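Local coordinates for protein ethylbenzene dehydrogenase alpha-subunit (Aromatoleum aromaticum, PDB 2IVF) that binds an iron/sulfur cluster, a molybdenum atom and two molybdopterin-type cofactors as a member of the molybdopterin oxidoreductase family, at residues Met226-Phe232 and Glu458-Phe462; Tyr815-Tyr821 and Ala946-Phe952. One frame throughout, in Å; residues are numbered along the deposited sequence.

Interaction 1: Met226-Phe232 and Glu458-Phe462; sequences MGAFHTF and ERSLF
A close helix-helix crossing built round a glycine brings Gly227, near the start of the short helix 226-232, against Glu458 and Arg459 of helix 454-467, inside the molybdopterin oxidoreductase region of the chain. The segment axes pass 8.4 Å apart at -55°, and the CA atoms of Gly227 and Arg459 come within 4.9 Å. With no side chain on Gly227, its CA rests directly on the aliphatic part of Arg459, 3.8 Å from CG. Beyond its CG, Glu458 runs extended (chi2 160°), which carries the carboxylate past the glycine to the amino end of the shorter helix. There Gly227 N donates to Glu458 OE1 at 2.9 Å, coming from above the carboxylate plane in a noticeably bent bond. The other oxygen, OE2, is reached by a water that also takes the N-H of Met226, and it has a further partner in Ser448.

Phe462, one turn after Glu458, closes the apolar side. Phe232 turns its edge to the Phe462 ring in a T-shaped pair, with centroids 4.8 Å apart and planes at 71°; its CE2 stands over the centre of that ring. Ala228 CB adds a contact of 3.7 Å to Phe462 CE2. On the remaining flank Thr231 OG1 gives a 2.6 Å hydrogen bond to Gly227 O, which also accepts from Thr231 N on the opposite face of the carbonyl. A second water ties OG1 to Arg459 NE, while the guanidinium group continues to the backbone oxygens of Phe814, Glu826 and Ser827. Two first-turn N-H groups are thus satisfied by one buried carboxylate, directly or through water, and the positive end of the helix dipole would be expected to favour its ionised form.

Interaction 2: Tyr815-Tyr821 and Ala946-Phe952; sequences YLDHDWY and AGGYEQF
His818 has its CG anti to the backbone N (chi1 -176°), which carries the imidazole toward Gly947, while the CG of Asp817 sits in the crowded position between backbone N and carbonyl carbon (chi1 76°), a torsion that brings OD1 to Tyr949. The imidazole is gripped at both nitrogens. His818 NE2 donates to Gly947 O at 2.6 Å, the oxygen lying at the ring edge. NE2 lies nearly on the extension of the Gly947 C=O bond (167°), though its N-H points off that line, so the bond is bent. His818 ND1 accepts from Trp820 N at 3.2 Å, also close to the ring plane. This second bond is a capping bond, with His818 in the N-cap position of helix 819-824, so one ring caps the helix and bonds to the 946-952 loop. Donor on NE2 and acceptor on ND1 fit a neutral imidazole, and the two in-plane bonds fix its rotation.

The opposing loop folds into a type I beta turn from Tyr949 to Phe952, and the two aromatic rings at its ends join His818 and Tyr821 in an aromatic cluster. Tyr949 takes His818 CB over one face, 4.3 Å from the ring centroid, and the imidazole edge is directed at that same ring in an offset edge-to-face pair. Tyr949 OH donates to Asp817 OD1, which lies near the plane of the tyrosine ring, at a modelled 2.4 Å, a length so short that it deserves caution; OD2 is taken by Phe342 N. Phe952 and Tyr821 lie nearly parallel but slid apart, with Phe952 CE2 3.4 Å from Tyr821 CE1, and Leu816 CD1 meets the edge of Phe952, 3.9 Å from CZ. Ala946 CB packs into the corner where the imidazole meets the indole, 3.7 Å from Trp820 CE3; the indole NE1 is bonded to Glu580.

Interaction 1 closes before interaction 2 opens along the chain, yet their centres lie only 13 Å apart, on the same side of the chain's centre, and the two touch. Helix 226-232, part of interaction 1, also borders interaction 2 through His230, which turns from the helix pair toward the aromatic cluster, its CD2 3.5 Å from Phe952 CD1, and its carbonyl O is probably hydrogen-bonded to Gln951 NE2. Arg459 likewise packs its guanidinium carbon on Leu816. Residues 946-952 belong to the long connection between strands 915-917 and 969-975 of a six-stranded sheet, so the contacts together pack sequence-distant parts of the chain against one another in a largely buried region.

Interaction 1: Met226-Phe232 and Glu458-Phe462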
ATOM      1  N   MET A 226      14.745  10.974 -17.208  1.00 25.06           N
ATOM      2  CA  MET A 226      15.906  11.557 -17.916  1.00 23.68           C
ATOM      3  C   MET A 226      15.709  11.557 -19.422  1.00 23.18           C
ATOM      4  O   MET A 226      16.277  12.388 -20.133  1.00 22.35           O
ATOM      5  CB  MET A 226      17.176  10.845 -17.502  1.00 23.62           C
ATOM      6  CG  MET A 226      17.566  11.167 -16.053  1.00 24.01           C
ATOM      7  SD  MET A 226      18.089  12.882 -15.936  1.00 26.31           S
ATOM      8  CE  MET A 226      19.767  12.786 -16.574  1.00 27.89           C
ATOM      9  N   GLY A 227      14.870  10.644 -19.913  1.00 22.99           N
ATOM     10  CA  GLY A 227      14.551  10.581 -21.316  1.00 22.60           C
ATOM     11  C   GLY A 227      13.646  11.737 -21.728  1.00 21.85           C
ATOM     12  O   GLY A 227      13.757  12.293 -22.811  1.00 20.43           O
ATOM     13  N   ALA A 228      12.737  12.091 -20.846  1.00 21.97           N
ATOM     14  CA  ALA A 228      11.943  13.285 -21.050  1.00 23.24           C
ATOM     15  C   ALA A 228      12.879  14.491 -20.994  1.00 23.32           C
ATOM     16  O   ALA A 228      12.839  15.389 -21.842  1.00 23.64           O
ATOM     17  CB  ALA A 228      10.855  13.381 -19.946  1.00 21.03           C
ATOM     18  N   PHE A 229      13.747  14.499 -19.979  1.00 23.87           N
ATOM     19  CA  PHE A 229      14.661  15.635 -19.765  1.00 24.16           C
ATOM     20  C   PHE A 229      15.456  15.838 -21.026  1.00 23.50           C
ATOM     21  O   PHE A 229      15.676  16.937 -21.466  1.00 23.29           O
ATOM     22  CB  PHE A 229      15.596  15.303 -18.590  1.00 24.62           C
ATOM     23  CG  PHE A 229      16.237  16.495 -17.935  1.00 24.67           C
ATOM     24  CD1 PHE A 229      15.481  17.565 -17.495  1.00 28.79           C
ATOM     25  CD2 PHE A 229      17.584  16.497 -17.679  1.00 25.62           C
ATOM     26  CE1 PHE A 229      16.087  18.639 -16.877  1.00 26.25           C
ATOM     27  CE2 PHE A 229      18.220  17.590 -17.054  1.00 26.08           C
ATOM     28  CZ  PHE A 229      17.458  18.637 -16.632  1.00 27.67           C
ATOM     29  N   HIS A 230      15.908  14.747 -21.625  1.00 24.44           N
ATOM     30  CA  HIS A 230      16.780  14.852 -22.767  1.00 23.36           C
ATOM     31  C   HIS A 230      16.066  15.102 -24.098  1.00 22.42           C
ATOM     32  O   HIS A 230      16.645  15.688 -24.985  1.00 22.52           O
ATOM     33  CB  HIS A 230      17.718  13.665 -22.814  1.00 23.53           C
ATOM     34  CG  HIS A 230      18.723  13.709 -21.700  1.00 25.32           C
ATOM     35  ND1 HIS A 230      19.464  12.620 -21.324  1.00 24.54           N
ATOM     36  CD2 HIS A 230      19.057  14.713 -20.835  1.00 25.22           C
ATOM     37  CE1 HIS A 230      20.235  12.947 -20.297  1.00 28.42           C
ATOM     38  NE2 HIS A 230      20.011  14.214 -19.981  1.00 27.02           N
ATOM     39  N   THR A 231      14.807  14.725 -24.169  1.00 21.61           N
ATOM     40  CA  THR A 231      13.974  14.899 -25.376  1.00 22.36           C
ATOM     41  C   THR A 231      13.342  16.285 -25.401  1.00 22.13           C
ATOM     42  O   THR A 231      13.446  17.019 -26.402  1.00 22.91           O
ATOM     43  CB  THR A 231      12.880  13.835 -25.415  1.00 21.95           C
ATOM     44  OG1 THR A 231      13.487  12.527 -25.407  1.00 23.26           O
ATOM     45  CG2 THR A 231      11.989  13.986 -26.648  1.00 21.52           C
ATOM     46  N   PHE A 232      12.738  16.664 -24.278  1.00 22.09           N
ATOM     47  CA  PHE A 232      11.994  17.905 -24.174  1.00 21.50           C
ATOM     48  C   PHE A 232      12.744  19.033 -23.441  1.00 21.96           C
ATOM     49  O   PHE A 232      12.301  20.200 -23.454  1.00 22.02           O
ATOM     50  CB  PHE A 232      10.693  17.638 -23.451  1.00 21.45           C
ATOM     51  CG  PHE A 232       9.880  16.506 -24.037  1.00 21.34           C
ATOM     52  CD1 PHE A 232       9.326  16.614 -25.305  1.00 22.97           C
ATOM     53  CD2 PHE A 232       9.638  15.350 -23.298  1.00 23.01           C
ATOM     54  CE1 PHE A 232       8.545  15.599 -25.819  1.00 18.87           C
ATOM     55  CE2 PHE A 232       8.846  14.324 -23.816  1.00 22.46           C
ATOM     56  CZ  PHE A 232       8.315  14.465 -25.079  1.00 22.30           C
ATOM     57  N   GLU A 458      12.476   5.546 -22.230  1.00 22.39           N
ATOM     58  CA  GLU A 458      11.630   6.730 -22.291  1.00 23.04           C
ATOM     59  C   GLU A 458      11.760   7.454 -23.634  1.00 22.41           C
ATOM     60  O   GLU A 458      10.768   7.823 -24.208  1.00 22.85           O
ATOM     61  CB  GLU A 458      11.978   7.721 -21.159  1.00 23.08           C
ATOM     62  CG  GLU A 458      11.551   7.235 -19.786  1.00 24.19           C
ATOM     63  CD  GLU A 458      12.304   7.936 -18.656  1.00 24.53           C
ATOM     64  OE1 GLU A 458      12.658   9.106 -18.872  1.00 25.47           O
ATOM     65  OE2 GLU A 458      12.525   7.321 -17.579  1.00 24.97           O
ATOM     66  N   ARG A 459      12.970   7.702 -24.122  1.00 22.57           N
ATOM     67  CA  ARG A 459      13.091   8.357 -25.421  1.00 21.82           C
ATOM     68  C   ARG A 459      12.309   7.609 -26.508  1.00 21.55           C
ATOM     69  O   ARG A 459      11.696   8.202 -27.403  1.00 21.33           O
ATOM     70  CB  ARG A 459      14.560   8.483 -25.787  1.00 22.25           C
ATOM     71  CG  ARG A 459      15.271   9.445 -24.914  1.00 22.69           C
ATOM     72  CD  ARG A 459      16.777   9.394 -25.184  1.00 21.71           C
ATOM     73  NE  ARG A 459      17.107   9.809 -26.552  1.00 19.59           N
ATOM     74  CZ  ARG A 459      18.213   9.494 -27.188  1.00 21.57           C
ATOM     75  NH1 ARG A 459      19.135   8.754 -26.601  1.00 22.99           N
ATOM     76  NH2 ARG A 459      18.411   9.943 -28.403  1.00 22.55           N
ATOM     77  N   SER A 460      12.318   6.288 -26.423  1.00 22.01           N
ATOM     78  CA  SER A 460      11.690   5.470 -27.441  1.00 22.22           C
ATOM     79  C   SER A 460      10.182   5.603 -27.340  1.00 22.36           C
ATOM     80  O   SER A 460       9.499   5.706 -28.345  1.00 23.54           O
ATOM     81  CB  SER A 460      12.145   4.015 -27.300  1.00 21.57           C
ATOM     82  OG  SER A 460      13.521   3.900 -27.421  1.00 23.26           O
ATOM     83  N   LEU A 461       9.658   5.619 -26.119  1.00 22.02           N
ATOM     84  CA  LEU A 461       8.213   5.865 -25.916  1.00 20.99           C
ATOM     85  C   LEU A 461       7.849   7.251 -26.426  1.00 21.07           C
ATOM     86  O   LEU A 461       6.885   7.413 -27.167  1.00 20.49           O
ATOM     87  CB  LEU A 461       7.828   5.725 -24.431  1.00 20.34           C
ATOM     88  CG  LEU A 461       6.365   5.937 -23.995  1.00 21.25           C
ATOM     89  CD1 LEU A 461       6.076   5.185 -22.637  1.00 18.61           C
ATOM     90  CD2 LEU A 461       6.035   7.439 -23.856  1.00 19.79           C
ATOM     91  N   PHE A 462       8.631   8.273 -26.094  1.00 19.99           N
ATOM     92  CA  PHE A 462       8.327   9.595 -26.637  1.00 20.51           C
ATOM     93  C   PHE A 462       8.400   9.704 -28.147  1.00 20.03           C
ATOM     94  O   PHE A 462       7.664  10.494 -28.746  1.00 19.99           O
ATOM     95  CB  PHE A 462       9.177  10.661 -25.938  1.00 22.44           C
ATOM     96  CG  PHE A 462       8.848  10.789 -24.502  1.00 22.72           C
ATOM     97  CD1 PHE A 462       7.536  10.944 -24.135  1.00 24.33           C
ATOM     98  CD2 PHE A 462       9.812  10.732 -23.508  1.00 25.99           C
ATOM     99  CE1 PHE A 462       7.155  11.046 -22.778  1.00 27.29           C
ATOM    100  CE2 PHE A 462       9.423  10.844 -22.158  1.00 27.18           C
ATOM    101  CZ  PHE A 462       8.103  10.964 -21.809  1.00 26.83           C
TER
HETATM  102  O   HOH W   1      14.605   8.152 -16.241  1.00 25.25           O
HETATM  103  O   HOH W   2      15.593  11.968 -27.203  1.00 21.05           O

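Interaction 2: Tyr815-Tyr821 and Ala946-Phe952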
ATOM      1  N   TYR A 815      17.368  13.114 -31.679  1.00 21.46           N
ATOM      2  CA  TYR A 815      18.772  12.936 -32.049  1.00 21.35           C
ATOM      3  C   TYR A 815      19.694  13.747 -31.135  1.00 21.45           C
ATOM      4  O   TYR A 815      19.675  14.982 -31.169  1.00 22.22           O
ATOM      5  CB  TYR A 815      18.941  13.274 -33.520  1.00 20.39           C
ATOM      6  CG  TYR A 815      20.279  12.906 -34.103  1.00 19.56           C
ATOM      7  CD1 TYR A 815      20.703  11.587 -34.151  1.00 18.55           C
ATOM      8  CD2 TYR A 815      21.108  13.864 -34.622  1.00 17.53           C
ATOM      9  CE1 TYR A 815      21.962  11.250 -34.690  1.00 19.18           C
ATOM     10  CE2 TYR A 815      22.341  13.536 -35.149  1.00 17.75           C
ATOM     11  CZ  TYR A 815      22.760  12.235 -35.196  1.00 17.87           C
ATOM     12  OH  TYR A 815      23.996  11.913 -35.753  1.00 17.95           O
ATOM     13  N   LEU A 816      20.488  13.065 -30.303  1.00 21.36           N
ATOM     14  CA  LEU A 816      21.445  13.757 -29.406  1.00 21.41           C
ATOM     15  C   LEU A 816      22.820  13.603 -30.010  1.00 22.06           C
ATOM     16  O   LEU A 816      23.419  12.535 -29.951  1.00 22.87           O
ATOM     17  CB  LEU A 816      21.396  13.212 -27.987  1.00 22.50           C
ATOM     18  CG  LEU A 816      19.975  13.217 -27.398  1.00 20.59           C
ATOM     19  CD1 LEU A 816      19.910  12.455 -26.061  1.00 20.80           C
ATOM     20  CD2 LEU A 816      19.449  14.638 -27.196  1.00 19.70           C
ATOM     21  N   ASP A 817      23.290  14.670 -30.629  1.00 21.59           N
ATOM     22  CA  ASP A 817      24.514  14.603 -31.463  1.00 21.29           C
ATOM     23  C   ASP A 817      25.795  14.974 -30.716  1.00 21.11           C
ATOM     24  O   ASP A 817      26.802  15.286 -31.324  1.00 21.98           O
ATOM     25  CB  ASP A 817      24.324  15.368 -32.766  1.00 20.85           C
ATOM     26  CG  ASP A 817      24.407  16.884 -32.604  1.00 21.24           C
ATOM     27  OD1 ASP A 817      24.087  17.415 -31.503  1.00 23.00           O
ATOM     28  OD2 ASP A 817      24.807  17.543 -33.578  1.00 22.25           O
ATOM     29  N   HIS A 818      25.722  14.894 -29.394  1.00 22.21           N
ATOM     30  CA  HIS A 818      26.830  15.078 -28.471  1.00 21.63           C
ATOM     31  C   HIS A 818      27.767  13.892 -28.660  1.00 21.59           C
ATOM     32  O   HIS A 818      27.324  12.752 -28.771  1.00 20.53           O
ATOM     33  CB  HIS A 818      26.223  15.107 -27.053  1.00 22.71           C
ATOM     34  CG  HIS A 818      27.191  15.393 -25.952  1.00 23.13           C
ATOM     35  ND1 HIS A 818      28.144  14.485 -25.535  1.00 24.62           N
ATOM     36  CD2 HIS A 818      27.313  16.468 -25.133  1.00 25.09           C
ATOM     37  CE1 HIS A 818      28.846  15.011 -24.542  1.00 24.05           C
ATOM     38  NE2 HIS A 818      28.363  16.216 -24.279  1.00 22.52           N
ATOM     39  N   ASP A 819      29.068  14.164 -28.660  1.00 21.06           N
ATOM     40  CA  ASP A 819      30.113  13.141 -28.890  1.00 21.59           C
ATOM     41  C   ASP A 819      29.972  11.878 -28.068  1.00 21.37           C
ATOM     42  O   ASP A 819      30.128  10.781 -28.595  1.00 22.20           O
ATOM     43  CB  ASP A 819      31.501  13.749 -28.657  1.00 20.89           C
ATOM     44  CG  ASP A 819      31.868  14.783 -29.714  1.00 23.82           C
ATOM     45  OD1 ASP A 819      31.277  14.758 -30.820  1.00 24.32           O
ATOM     46  OD2 ASP A 819      32.778  15.602 -29.446  1.00 22.24           O
ATOM     47  N   TRP A 820      29.659  12.022 -26.787  1.00 21.70           N
ATOM     48  CA  TRP A 820      29.503  10.855 -25.924  1.00 22.25           C
ATOM     49  C   TRP A 820      28.375   9.955 -26.404  1.00 21.56           C
ATOM     50  O   TRP A 820      28.488   8.720 -26.384  1.00 22.61           O
ATOM     51  CB  TRP A 820      29.206  11.274 -24.494  1.00 22.45           C
ATOM     52  CG  TRP A 820      30.369  11.862 -23.742  1.00 23.58           C
ATOM     53  CD1 TRP A 820      31.452  12.463 -24.233  1.00 23.26           C
ATOM     54  CD2 TRP A 820      30.430  12.003 -22.324  1.00 23.69           C
ATOM     55  NE1 TRP A 820      32.256  12.916 -23.202  1.00 23.80           N
ATOM     56  CE2 TRP A 820      31.627  12.650 -22.016  1.00 24.32           C
ATOM     57  CE3 TRP A 820      29.584  11.616 -21.289  1.00 24.35           C
ATOM     58  CZ2 TRP A 820      32.016  12.906 -20.703  1.00 23.46           C
ATOM     59  CZ3 TRP A 820      29.961  11.878 -19.991  1.00 23.50           C
ATOM     60  CH2 TRP A 820      31.157  12.523 -19.712  1.00 23.69           C
ATOM     61  N   TYR A 821      27.251  10.559 -26.772  1.00 22.21           N
ATOM     62  CA  TYR A 821      26.110   9.805 -27.296  1.00 22.09           C
ATOM     63  C   TYR A 821      26.335   9.161 -28.658  1.00 22.73           C
ATOM     64  O   TYR A 821      25.996   7.990 -28.880  1.00 22.59           O
ATOM     65  CB  TYR A 821      24.845  10.678 -27.309  1.00 23.01           C
ATOM     66  CG  TYR A 821      24.284  10.832 -25.916  1.00 21.42           C
ATOM     67  CD1 TYR A 821      24.951  11.593 -24.960  1.00 20.21           C
ATOM     68  CD2 TYR A 821      23.099  10.193 -25.547  1.00 22.21           C
ATOM     69  CE1 TYR A 821      24.457  11.721 -23.694  1.00 22.48           C
ATOM     70  CE2 TYR A 821      22.617  10.317 -24.310  1.00 22.47           C
ATOM     71  CZ  TYR A 821      23.283  11.063 -23.382  1.00 20.44           C
ATOM     72  OH  TYR A 821      22.760  11.155 -22.148  1.00 25.01           O
ATOM     73  N   ALA A 946      27.363  13.905 -18.764  1.00 24.64           N
ATOM     74  CA  ALA A 946      27.641  14.752 -19.915  1.00 25.09           C
ATOM     75  C   ALA A 946      27.213  16.183 -19.675  1.00 25.34           C
ATOM     76  O   ALA A 946      26.200  16.425 -19.072  1.00 25.14           O
ATOM     77  CB  ALA A 946      26.964  14.212 -21.177  1.00 25.49           C
ATOM     78  N   GLY A 947      27.994  17.122 -20.197  1.00 25.01           N
ATOM     79  CA  GLY A 947      27.588  18.508 -20.274  1.00 25.45           C
ATOM     80  C   GLY A 947      27.822  19.004 -21.692  1.00 25.55           C
ATOM     81  O   GLY A 947      27.886  18.215 -22.636  1.00 26.38           O
ATOM     82  N   GLY A 948      27.942  20.315 -21.844  1.00 25.21           N
ATOM     83  CA  GLY A 948      28.218  20.922 -23.148  1.00 24.83           C
ATOM     84  C   GLY A 948      27.083  20.695 -24.122  1.00 24.33           C
ATOM     85  O   GLY A 948      27.311  20.509 -25.314  1.00 24.00           O
ATOM     86  N   TYR A 949      25.854  20.659 -23.605  1.00 24.05           N
ATOM     87  CA  TYR A 949      24.676  20.510 -24.436  1.00 23.79           C
ATOM     88  C   TYR A 949      23.499  21.085 -23.666  1.00 23.63           C
ATOM     89  O   TYR A 949      23.310  20.794 -22.493  1.00 25.12           O
ATOM     90  CB  TYR A 949      24.407  19.031 -24.690  1.00 23.71           C
ATOM     91  CG  TYR A 949      23.839  18.662 -26.023  1.00 22.19           C
ATOM     92  CD1 TYR A 949      24.568  18.879 -27.171  1.00 22.98           C
ATOM     93  CD2 TYR A 949      22.594  18.026 -26.126  1.00 23.90           C
ATOM     94  CE1 TYR A 949      24.095  18.517 -28.377  1.00 21.80           C
ATOM     95  CE2 TYR A 949      22.103  17.638 -27.352  1.00 23.61           C
ATOM     96  CZ  TYR A 949      22.868  17.905 -28.479  1.00 20.22           C
ATOM     97  OH  TYR A 949      22.465  17.547 -29.704  1.00 22.46           O
ATOM     98  N   GLU A 950      22.670  21.850 -24.340  1.00 23.33           N
ATOM     99  CA  GLU A 950      21.606  22.567 -23.655  1.00 23.38           C
ATOM    100  C   GLU A 950      20.866  21.739 -22.622  1.00 23.96           C
ATOM    101  O   GLU A 950      20.745  22.135 -21.444  1.00 24.80           O
ATOM    102  CB  GLU A 950      20.618  23.117 -24.681  1.00 23.02           C
ATOM    103  CG  GLU A 950      19.649  24.050 -24.027  1.00 24.06           C
ATOM    104  CD  GLU A 950      19.293  25.251 -24.848  1.00 27.40           C
ATOM    105  OE1 GLU A 950      19.952  25.527 -25.888  1.00 29.89           O
ATOM    106  OE2 GLU A 950      18.336  25.932 -24.421  1.00 29.38           O
ATOM    107  N   GLN A 951      20.357  20.595 -23.043  1.00 22.80           N
ATOM    108  CA  GLN A 951      19.493  19.810 -22.160  1.00 23.24           C
ATOM    109  C   GLN A 951      20.253  18.839 -21.252  1.00 23.50           C
ATOM    110  O   GLN A 951      19.650  18.100 -20.495  1.00 23.18           O
ATOM    111  CB  GLN A 951      18.443  19.044 -22.944  1.00 23.05           C
ATOM    112  CG  GLN A 951      18.965  18.054 -23.992  1.00 22.45           C
ATOM    113  CD  GLN A 951      18.778  18.614 -25.370  1.00 22.52           C
ATOM    114  OE1 GLN A 951      19.294  19.693 -25.666  1.00 19.92           O
ATOM    115  NE2 GLN A 951      18.038  17.910 -26.220  1.00 18.67           N
ATOM    116  N   PHE A 952      21.572  18.822 -21.364  1.00 23.83           N
ATOM    117  CA  PHE A 952      22.426  18.045 -20.466  1.00 23.89           C
ATOM    118  C   PHE A 952      22.880  18.965 -19.348  1.00 24.33           C
ATOM    119  O   PHE A 952      23.785  19.787 -19.531  1.00 25.40           O
ATOM    120  CB  PHE A 952      23.615  17.459 -21.226  1.00 24.80           C
ATOM    121  CG  PHE A 952      23.239  16.429 -22.295  1.00 24.41           C
ATOM    122  CD1 PHE A 952      21.956  15.935 -22.428  1.00 23.34           C
ATOM    123  CD2 PHE A 952      24.221  15.942 -23.146  1.00 26.00           C
ATOM    124  CE1 PHE A 952      21.651  15.004 -23.413  1.00 24.94           C
ATOM    125  CE2 PHE A 952      23.924  15.019 -24.142  1.00 25.10           C
ATOM    126  CZ  PHE A 952      22.652  14.548 -24.273  1.00 23.67           C
TER